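Local coordinates for cytosolic IMP-GMP specific 5'-nucleotidase (Legionella pneumophila subsp. pneumophila, PDB 4OHF), which probably hydrolyses the 5'-phosphate of selected nucleoside monophosphates such as IMP and GMP, as a magnesium-dependent cytosolic nucleotidase of the HAD superfamily, at residues Asn9-Met14 against Tyr445-Arg450; Asp67-Leu72 against Pro404-Val409. All blocks are in the same frame, centred on the assembly; numbering follows the deposited sequence.

Interaction 1: residues Asn9-Met14 against Tyr445-Arg450; sequences NRIINM and YFRANR. With PO4 (phosphate ion), chain I.
The carbonyl oxygen F446 O is approached from two neighbouring residues: I12 N donates to it over 3.1 Å, in the carbonyl plane and on a lone pair, while I11 CA makes a CA-H...O contact. The return bond, F446 N to I12 O at 3.0 Å, completes an antiparallel hydrogen-bonded pair, and N13 with Y445 forms the non-hydrogen-bonded pair beside it. The side chains of I12 and F446 run alongside each other, pointing the same way, on one face of this small sheet; I12 CG2 meets the edge of the phenyl ring at CD2, 3.6 Å away, and M14 CG approaches CE2 obliquely. Strand 429-431 adds I429 to this packing. On the other face Y445 CG stands anti to the backbone N (chi1 -170°), and the ring beyond it meets N13 and I11: N13 CG lies 3.4 Å from Y445 CD1, the two side chains crossing at about a right angle, and I11 CG2 packs obliquely on Y445 CZ at 3.5 Å. The R447 guanidinium has Y445 CE2 over the centre of one face. The R10 side chain leaves the strand pair: its NH2 donates to O2 of a phosphate ion, probably from the crystallisation liquor, 3.0 Å in a nearly straight bond, and NE to O3; K313, R319, T320 and Y113 of the second subunit also hold it. The arrangement is a two-stranded antiparallel sheet joining N- and C-terminal segments beside the HAD-like core.

Interaction 2: residues Asp67-Leu72 against Pro404-Val409; sequences DAIRGL and PKWERV
Two irregular loops meet here, the 67-72 backbone bending through a type II beta turn from I69 to L72, with G71 at its third position at positive phi (96°), while 404-409 curves past it, with I69 and W406 CA atoms 6.6 Å apart. Of the side chains, the W406 indole is the centrepiece. Its NE1 donates to D67 O over 3.1 Å, the acceptor lying in the ring plane though the donor is tilted from the carbonyl plane. K405 NZ reaches the same oxygen, also at 3.1 Å, in the carbonyl plane and on a lone pair; the bend at chi3 (71°) swings CE round toward it. One backbone oxygen thus takes two side-chain donors. The nearby D67 carboxylate stays beyond salt-bridge range, so its attraction for the K405 ammonium would be at most a long-range one. Over one indole face sits L72 CD1, 3.4 Å from the centroid of the six-membered ring, a CH-pi contact, with L72 CD2 near CE3. The I69 and W406 side chains run antiparallel past one another, I69 CG2 lying 3.9 Å from W406 CB, and I69 CD1 extends to V409 CG2 at 4.0 Å. I81 and L92, on strands 80-84 and 90-95, also touch the W406 side chain. R70 leads elsewhere: its extended chain delivers the guanidinium to salt bridges with E326 and D125 and to the backbone oxygen of D303. Since D303 binds the magnesium ion together with D23 and D25, this is consistent with a second-shell position for R70 beside a HAD-type metal site.

Overall arrangement
Interaction 2 is nested within the long loop closed by interaction 1; their centres are 29 Å apart and their nearest atoms about 12 Å, so they do not touch. Both are partly buried, but interaction 2 lies nearer the chain centre, 11 Å against 20 Å. At 9-14 with 445-450, backbone-to-backbone bonds unite two short strands at a place the second subunit also reaches. At 67-72 with 404-409, by contrast, side-chain donors and an indole face join loops beside the five-stranded sheet. The R10 side chain lies about 9 Å from the bound GMP and that of R70 about 9 Å from the magnesium ion, near these sites without touching ligand or metal.

Interaction 1: residues Asn9-Met14 against Tyr445-Arg450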
ATOM      1  N   ASN B   9     -11.155  18.697 -23.760  1.00 37.46           N
ATOM      2  CA  ASN B   9     -11.399  18.555 -22.329  1.00 39.64           C
ATOM      3  C   ASN B   9     -10.634  19.623 -21.549  1.00 40.67           C
ATOM      4  O   ASN B   9     -11.075  20.077 -20.500  1.00 41.38           O
ATOM      5  CB  ASN B   9     -10.966  17.172 -21.824  1.00 36.78           C
ATOM      6  CG  ASN B   9     -11.824  16.049 -22.385  1.00 39.50           C
ATOM      7  OD1 ASN B   9     -13.044  16.192 -22.507  1.00 39.18           O
ATOM      8  ND2 ASN B   9     -11.195  14.920 -22.718  1.00 36.98           N
ATOM      9  N   ARG B  10      -9.483  20.016 -22.076  1.00 42.57           N
ATOM     10  CA  ARG B  10      -8.632  21.013 -21.437  1.00 44.09           C
ATOM     11  C   ARG B  10      -7.873  21.784 -22.494  1.00 45.56           C
ATOM     12  O   ARG B  10      -7.549  21.248 -23.552  1.00 44.48           O
ATOM     13  CB  ARG B  10      -7.596  20.355 -20.536  1.00 42.34           C
ATOM     14  CG  ARG B  10      -8.065  19.941 -19.184  1.00 44.51           C
ATOM     15  CD  ARG B  10      -6.885  19.363 -18.407  1.00 46.00           C
ATOM     16  NE  ARG B  10      -6.454  18.080 -18.948  1.00 47.06           N
ATOM     17  CZ  ARG B  10      -7.233  17.002 -18.976  1.00 48.57           C
ATOM     18  NH1 ARG B  10      -8.475  17.071 -18.490  1.00 45.63           N
ATOM     19  NH2 ARG B  10      -6.776  15.861 -19.487  1.00 45.50           N
ATOM     20  N   ILE B  11      -7.572  23.039 -22.184  1.00 46.23           N
ATOM     21  CA  ILE B  11      -6.830  23.896 -23.088  1.00 46.72           C
ATOM     22  C   ILE B  11      -5.491  23.292 -23.503  1.00 44.74           C
ATOM     23  O   ILE B  11      -4.794  22.703 -22.690  1.00 43.30           O
ATOM     24  CB  ILE B  11      -6.509  25.259 -22.420  1.00 49.23           C
ATOM     25  CG1 ILE B  11      -7.793  26.056 -22.199  1.00 50.31           C
ATOM     26  CG2 ILE B  11      -5.515  26.057 -23.278  1.00 48.26           C
ATOM     27  CD1 ILE B  11      -7.587  27.285 -21.327  1.00 50.83           C
ATOM     28  N   ILE B  12      -5.172  23.425 -24.785  1.00 44.53           N
ATOM     29  CA  ILE B  12      -3.878  23.027 -25.322  1.00 45.12           C
ATOM     30  C   ILE B  12      -3.614  23.955 -26.510  1.00 46.69           C
ATOM     31  O   ILE B  12      -4.389  24.001 -27.471  1.00 46.30           O
ATOM     32  CB  ILE B  12      -3.784  21.544 -25.767  1.00 45.02           C
ATOM     33  CG1 ILE B  12      -2.318  21.244 -26.100  1.00 43.43           C
ATOM     34  CG2 ILE B  12      -4.670  21.259 -26.989  1.00 41.59           C
ATOM     35  CD1 ILE B  12      -2.061  19.869 -26.607  1.00 43.01           C
ATOM     36  N   ASN B  13      -2.535  24.729 -26.405  1.00 47.17           N
ATOM     37  CA  ASN B  13      -2.135  25.682 -27.434  1.00 48.56           C
ATOM     38  C   ASN B  13      -1.205  24.968 -28.413  1.00 47.98           C
ATOM     39  O   ASN B  13      -0.014  24.873 -28.171  1.00 47.27           O
ATOM     40  CB  ASN B  13      -1.424  26.853 -26.746  1.00 49.53           C
ATOM     41  CG  ASN B  13      -1.078  27.980 -27.690  1.00 50.70           C
ATOM     42  OD1 ASN B  13      -1.504  28.001 -28.847  1.00 48.95           O
ATOM     43  ND2 ASN B  13      -0.304  28.938 -27.191  1.00 53.06           N
ATOM     44  N   MET B  14      -1.742  24.453 -29.513  1.00 49.65           N
ATOM     45  CA  MET B  14      -0.903  23.730 -30.469  1.00 52.85           C
ATOM     46  C   MET B  14       0.294  24.543 -30.955  1.00 54.86           C
ATOM     47  O   MET B  14       1.312  23.977 -31.356  1.00 54.39           O
ATOM     48  CB  MET B  14      -1.717  23.255 -31.674  1.00 52.61           C
ATOM     49  CG  MET B  14      -2.639  22.078 -31.399  1.00 54.81           C
ATOM     50  SD  MET B  14      -1.840  20.627 -30.665  1.00 56.44           S
ATOM     51  CE  MET B  14      -1.193  19.811 -32.117  1.00 52.10           C
ATOM     52  N   TYR B 445      -5.762  26.913 -31.065  1.00 44.53           N
ATOM     53  CA  TYR B 445      -5.770  27.007 -29.606  1.00 44.15           C
ATOM     54  C   TYR B 445      -7.073  26.313 -29.188  1.00 44.82           C
ATOM     55  O   TYR B 445      -8.165  26.860 -29.388  1.00 46.31           O
ATOM     56  CB  TYR B 445      -5.792  28.466 -29.144  1.00 41.30           C
ATOM     57  CG  TYR B 445      -5.570  28.675 -27.652  1.00 40.03           C
ATOM     58  CD1 TYR B 445      -4.317  29.042 -27.161  1.00 39.53           C
ATOM     59  CD2 TYR B 445      -6.618  28.533 -26.734  1.00 40.12           C
ATOM     60  CE1 TYR B 445      -4.105  29.274 -25.796  1.00 38.57           C
ATOM     61  CE2 TYR B 445      -6.418  28.756 -25.365  1.00 38.61           C
ATOM     62  CZ  TYR B 445      -5.152  29.129 -24.903  1.00 40.97           C
ATOM     63  OH  TYR B 445      -4.927  29.356 -23.556  1.00 39.95           O
ATOM     64  N   PHE B 446      -6.954  25.110 -28.633  1.00 43.05           N
ATOM     65  CA  PHE B 446      -8.104  24.334 -28.199  1.00 43.12           C
ATOM     66  C   PHE B 446      -8.604  24.705 -26.802  1.00 45.15           C
ATOM     67  O   PHE B 446      -7.840  24.685 -25.829  1.00 46.58           O
ATOM     68  CB  PHE B 446      -7.760  22.841 -28.215  1.00 41.41           C
ATOM     69  CG  PHE B 446      -7.622  22.252 -29.596  1.00 41.47           C
ATOM     70  CD1 PHE B 446      -8.728  22.116 -30.430  1.00 39.94           C
ATOM     71  CD2 PHE B 446      -6.391  21.806 -30.055  1.00 41.76           C
ATOM     72  CE1 PHE B 446      -8.605  21.540 -31.695  1.00 38.88           C
ATOM     73  CE2 PHE B 446      -6.266  21.229 -31.321  1.00 40.67           C
ATOM     74  CZ  PHE B 446      -7.372  21.099 -32.136  1.00 39.44           C
ATOM     75  N   ARG B 447      -9.887  25.041 -26.709  1.00 47.19           N
ATOM     76  CA  ARG B 447     -10.523  25.380 -25.433  1.00 50.46           C
ATOM     77  C   ARG B 447     -11.731  24.473 -25.224  1.00 52.08           C
ATOM     78  O   ARG B 447     -12.327  23.967 -26.181  1.00 51.82           O
ATOM     79  CB  ARG B 447     -11.007  26.835 -25.408  1.00 51.44           C
ATOM     80  CG  ARG B 447      -9.926  27.888 -25.297  1.00 53.64           C
ATOM     81  CD  ARG B 447     -10.513  29.282 -25.530  1.00 56.56           C
ATOM     82  NE  ARG B 447      -9.491  30.321 -25.466  1.00 58.37           N
ATOM     83  CZ  ARG B 447      -8.839  30.639 -24.356  1.00 59.06           C
ATOM     84  NH1 ARG B 447      -9.119  30.003 -23.229  1.00 59.20           N
ATOM     85  NH2 ARG B 447      -7.888  31.565 -24.379  1.00 60.17           N
ATOM     86  N   ALA B 448     -12.105  24.280 -23.967  1.00 53.16           N
ATOM     87  CA  ALA B 448     -13.251  23.449 -23.659  1.00 53.56           C
ATOM     88  C   ALA B 448     -14.470  24.310 -23.381  1.00 55.64           C
ATOM     89  O   ALA B 448     -14.358  25.394 -22.809  1.00 56.71           O
ATOM     90  CB  ALA B 448     -12.950  22.599 -22.462  1.00 50.98           C
ATOM     91  N   ASN B 449     -15.633  23.830 -23.796  1.00 57.79           N
ATOM     92  CA  ASN B 449     -16.875  24.544 -23.546  1.00 61.13           C
ATOM     93  C   ASN B 449     -17.147  24.323 -22.065  1.00 63.62           C
ATOM     94  O   ASN B 449     -16.887  23.233 -21.558  1.00 63.81           O
ATOM     95  CB  ASN B 449     -18.003  23.929 -24.366  1.00 61.16           C
ATOM     96  CG  ASN B 449     -17.699  23.910 -25.855  1.00 64.17           C
ATOM     97  OD1 ASN B 449     -18.195  23.049 -26.593  1.00 64.27           O
ATOM     98  ND2 ASN B 449     -16.893  24.871 -26.312  1.00 65.34           N
ATOM     99  N   ARG B 450     -17.657  25.337 -21.365  1.00 66.72           N
ATOM    100  CA  ARG B 450     -17.948  25.190 -19.931  1.00 69.89           C
ATOM    101  C   ARG B 450     -18.779  23.935 -19.678  1.00 69.28           C
ATOM    102  O   ARG B 450     -19.669  23.603 -20.459  1.00 69.30           O
ATOM    103  CB  ARG B 450     -18.729  26.399 -19.399  1.00 72.95           C
ATOM    104  CG  ARG B 450     -17.950  27.376 -18.529  1.00 76.16           C
ATOM    105  CD  ARG B 450     -18.922  28.179 -17.676  1.00 79.62           C
ATOM    106  NE  ARG B 450     -20.122  28.547 -18.431  1.00 82.99           N
ATOM    107  CZ  ARG B 450     -21.216  29.085 -17.895  1.00 85.55           C
ATOM    108  NH1 ARG B 450     -21.268  29.329 -16.586  1.00 86.93           N
ATOM    109  NH2 ARG B 450     -22.266  29.372 -18.661  1.00 85.35           N
TER
HETATM  110  P   PO4 I 502      -3.001  16.888 -20.559  1.00 68.79           P
HETATM  111  O1  PO4 I 502      -2.173  16.842 -21.790  1.00 66.49           O
HETATM  112  O2  PO4 I 502      -4.053  15.844 -20.630  1.00 70.31           O
HETATM  113  O3  PO4 I 502      -3.637  18.222 -20.441  1.00 71.75           O
HETATM  114  O4  PO4 I 502      -2.148  16.646 -19.372  1.00 69.89           O

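Interaction 2: residues Asp67-Leu72 against Pro404-Val409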
ATOM      1  N   ASP B  67     -21.415  -8.293 -28.828  1.00 49.56           N
ATOM      2  CA  ASP B  67     -21.711  -8.870 -27.513  1.00 49.35           C
ATOM      3  C   ASP B  67     -21.125  -8.051 -26.372  1.00 48.39           C
ATOM      4  O   ASP B  67     -21.526  -8.191 -25.207  1.00 48.49           O
ATOM      5  CB  ASP B  67     -21.209 -10.313 -27.410  1.00 51.56           C
ATOM      6  CG  ASP B  67     -22.139 -11.300 -28.089  1.00 54.21           C
ATOM      7  OD1 ASP B  67     -23.364 -11.041 -28.080  1.00 54.02           O
ATOM      8  OD2 ASP B  67     -21.648 -12.331 -28.618  1.00 56.39           O
ATOM      9  N   ALA B  68     -20.166  -7.199 -26.705  1.00 47.05           N
ATOM     10  CA  ALA B  68     -19.541  -6.341 -25.714  1.00 45.49           C
ATOM     11  C   ALA B  68     -19.260  -4.946 -26.288  1.00 44.43           C
ATOM     12  O   ALA B  68     -19.351  -4.711 -27.498  1.00 44.45           O
ATOM     13  CB  ALA B  68     -18.255  -6.978 -25.197  1.00 43.51           C
ATOM     14  N   ILE B  69     -18.926  -4.018 -25.402  1.00 43.08           N
ATOM     15  CA  ILE B  69     -18.646  -2.654 -25.797  1.00 41.02           C
ATOM     16  C   ILE B  69     -17.374  -2.180 -25.102  1.00 41.44           C
ATOM     17  O   ILE B  69     -16.909  -2.824 -24.162  1.00 40.49           O
ATOM     18  CB  ILE B  69     -19.865  -1.779 -25.461  1.00 41.49           C
ATOM     19  CG1 ILE B  69     -20.274  -1.037 -26.718  1.00 42.40           C
ATOM     20  CG2 ILE B  69     -19.607  -0.857 -24.269  1.00 37.94           C
ATOM     21  CD1 ILE B  69     -21.449  -0.128 -26.510  1.00 51.69           C
ATOM     22  N   ARG B  70     -16.788  -1.077 -25.567  1.00 40.79           N
ATOM     23  CA  ARG B  70     -15.562  -0.586 -24.947  1.00 37.14           C
ATOM     24  C   ARG B  70     -15.829   0.043 -23.583  1.00 36.89           C
ATOM     25  O   ARG B  70     -16.904   0.582 -23.352  1.00 36.38           O
ATOM     26  CB  ARG B  70     -14.881   0.428 -25.864  1.00 36.96           C
ATOM     27  CG  ARG B  70     -13.558   0.994 -25.317  1.00 34.31           C
ATOM     28  CD  ARG B  70     -12.917   1.927 -26.319  1.00 34.14           C
ATOM     29  NE  ARG B  70     -11.612   2.400 -25.891  1.00 32.47           N
ATOM     30  CZ  ARG B  70     -10.803   3.136 -26.651  1.00 36.42           C
ATOM     31  NH1 ARG B  70     -11.168   3.480 -27.881  1.00 34.84           N
ATOM     32  NH2 ARG B  70      -9.627   3.537 -26.182  1.00 36.67           N
ATOM     33  N   GLY B  71     -14.848  -0.047 -22.685  1.00 36.66           N
ATOM     34  CA  GLY B  71     -14.973   0.549 -21.363  1.00 37.51           C
ATOM     35  C   GLY B  71     -15.444  -0.342 -20.226  1.00 37.80           C
ATOM     36  O   GLY B  71     -15.414   0.070 -19.074  1.00 37.42           O
ATOM     37  N   LEU B  72     -15.860  -1.566 -20.535  1.00 38.85           N
ATOM     38  CA  LEU B  72     -16.352  -2.478 -19.513  1.00 39.41           C
ATOM     39  C   LEU B  72     -15.276  -2.922 -18.533  1.00 40.70           C
ATOM     40  O   LEU B  72     -14.083  -2.881 -18.839  1.00 40.56           O
ATOM     41  CB  LEU B  72     -16.999  -3.704 -20.160  1.00 38.42           C
ATOM     42  CG  LEU B  72     -18.116  -3.390 -21.154  1.00 41.15           C
ATOM     43  CD1 LEU B  72     -18.821  -4.685 -21.557  1.00 36.84           C
ATOM     44  CD2 LEU B  72     -19.103  -2.387 -20.539  1.00 37.49           C
ATOM     45  N   PRO B 404     -27.528  -3.152 -27.637  1.00 41.15           N
ATOM     46  CA  PRO B 404     -28.576  -3.697 -26.764  1.00 39.91           C
ATOM     47  C   PRO B 404     -28.191  -4.126 -25.348  1.00 38.89           C
ATOM     48  O   PRO B 404     -28.961  -3.921 -24.406  1.00 38.66           O
ATOM     49  CB  PRO B 404     -29.167  -4.848 -27.595  1.00 40.68           C
ATOM     50  CG  PRO B 404     -28.122  -5.168 -28.601  1.00 40.71           C
ATOM     51  CD  PRO B 404     -27.546  -3.823 -28.947  1.00 41.93           C
ATOM     52  N   LYS B 405     -27.012  -4.713 -25.182  1.00 36.50           N
ATOM     53  CA  LYS B 405     -26.590  -5.134 -23.860  1.00 35.77           C
ATOM     54  C   LYS B 405     -25.965  -4.038 -22.998  1.00 36.98           C
ATOM     55  O   LYS B 405     -26.182  -4.000 -21.782  1.00 37.17           O
ATOM     56  CB  LYS B 405     -25.576  -6.278 -23.965  1.00 35.42           C
ATOM     57  CG  LYS B 405     -26.134  -7.596 -24.499  1.00 37.54           C
ATOM     58  CD  LYS B 405     -25.025  -8.643 -24.743  1.00 38.43           C
ATOM     59  CE  LYS B 405     -24.430  -9.195 -23.452  1.00 38.98           C
ATOM     60  NZ  LYS B 405     -23.349 -10.227 -23.695  1.00 41.33           N
ATOM     61  N   TRP B 406     -25.205  -3.133 -23.613  1.00 37.36           N
ATOM     62  CA  TRP B 406     -24.478  -2.135 -22.833  1.00 36.66           C
ATOM     63  C   TRP B 406     -24.768  -0.653 -22.981  1.00 38.04           C
ATOM     64  O   TRP B 406     -24.254   0.150 -22.205  1.00 39.04           O
ATOM     65  CB  TRP B 406     -22.984  -2.351 -23.033  1.00 34.37           C
ATOM     66  CG  TRP B 406     -22.568  -3.743 -22.796  1.00 35.57           C
ATOM     67  CD1 TRP B 406     -22.412  -4.739 -23.734  1.00 37.76           C
ATOM     68  CD2 TRP B 406     -22.292  -4.335 -21.535  1.00 34.37           C
ATOM     69  NE1 TRP B 406     -22.057  -5.918 -23.121  1.00 34.79           N
ATOM     70  CE2 TRP B 406     -21.978  -5.696 -21.768  1.00 36.09           C
ATOM     71  CE3 TRP B 406     -22.275  -3.851 -20.225  1.00 33.20           C
ATOM     72  CZ2 TRP B 406     -21.652  -6.576 -20.731  1.00 37.62           C
ATOM     73  CZ3 TRP B 406     -21.949  -4.720 -19.200  1.00 34.39           C
ATOM     74  CH2 TRP B 406     -21.642  -6.069 -19.458  1.00 36.12           C
ATOM     75  N   GLU B 407     -25.584  -0.278 -23.952  1.00 39.08           N
ATOM     76  CA  GLU B 407     -25.891   1.128 -24.139  1.00 39.49           C
ATOM     77  C   GLU B 407     -24.626   1.842 -24.627  1.00 37.27           C
ATOM     78  O   GLU B 407     -23.759   1.207 -25.219  1.00 32.84           O
ATOM     79  CB  GLU B 407     -26.426   1.718 -22.825  1.00 43.06           C
ATOM     80  CG  GLU B 407     -27.891   1.360 -22.561  1.00 48.05           C
ATOM     81  CD  GLU B 407     -28.245   1.227 -21.075  1.00 52.75           C
ATOM     82  OE1 GLU B 407     -29.451   1.073 -20.759  1.00 52.23           O
ATOM     83  OE2 GLU B 407     -27.326   1.266 -20.219  1.00 55.48           O
ATOM     84  N   ARG B 408     -24.523   3.142 -24.370  1.00 37.32           N
ATOM     85  CA  ARG B 408     -23.381   3.946 -24.824  1.00 38.25           C
ATOM     86  C   ARG B 408     -22.049   3.741 -24.132  1.00 38.33           C
ATOM     87  O   ARG B 408     -21.979   3.384 -22.952  1.00 38.77           O
ATOM     88  CB  ARG B 408     -23.723   5.431 -24.745  1.00 40.60           C
ATOM     89  CG  ARG B 408     -24.507   5.929 -25.928  1.00 45.68           C
ATOM     90  CD  ARG B 408     -25.014   7.332 -25.717  1.00 48.58           C
ATOM     91  NE  ARG B 408     -26.339   7.314 -25.122  1.00 53.67           N
ATOM     92  CZ  ARG B 408     -27.051   8.408 -24.891  1.00 57.18           C
ATOM     93  NH1 ARG B 408     -26.544   9.597 -25.209  1.00 59.79           N
ATOM     94  NH2 ARG B 408     -28.264   8.317 -24.359  1.00 57.97           N
ATOM     95  N   VAL B 409     -20.987   3.991 -24.885  1.00 36.80           N
ATOM     96  CA  VAL B 409     -19.636   3.866 -24.370  1.00 35.42           C
ATOM     97  C   VAL B 409     -19.346   4.977 -23.370  1.00 36.81           C
ATOM     98  O   VAL B 409     -18.738   4.724 -22.333  1.00 37.75           O
ATOM     99  CB  VAL B 409     -18.591   3.954 -25.515  1.00 34.79           C
ATOM    100  CG1 VAL B 409     -17.204   4.141 -24.953  1.00 31.26           C
ATOM    101  CG2 VAL B 409     -18.645   2.695 -26.362  1.00 34.49           C
TER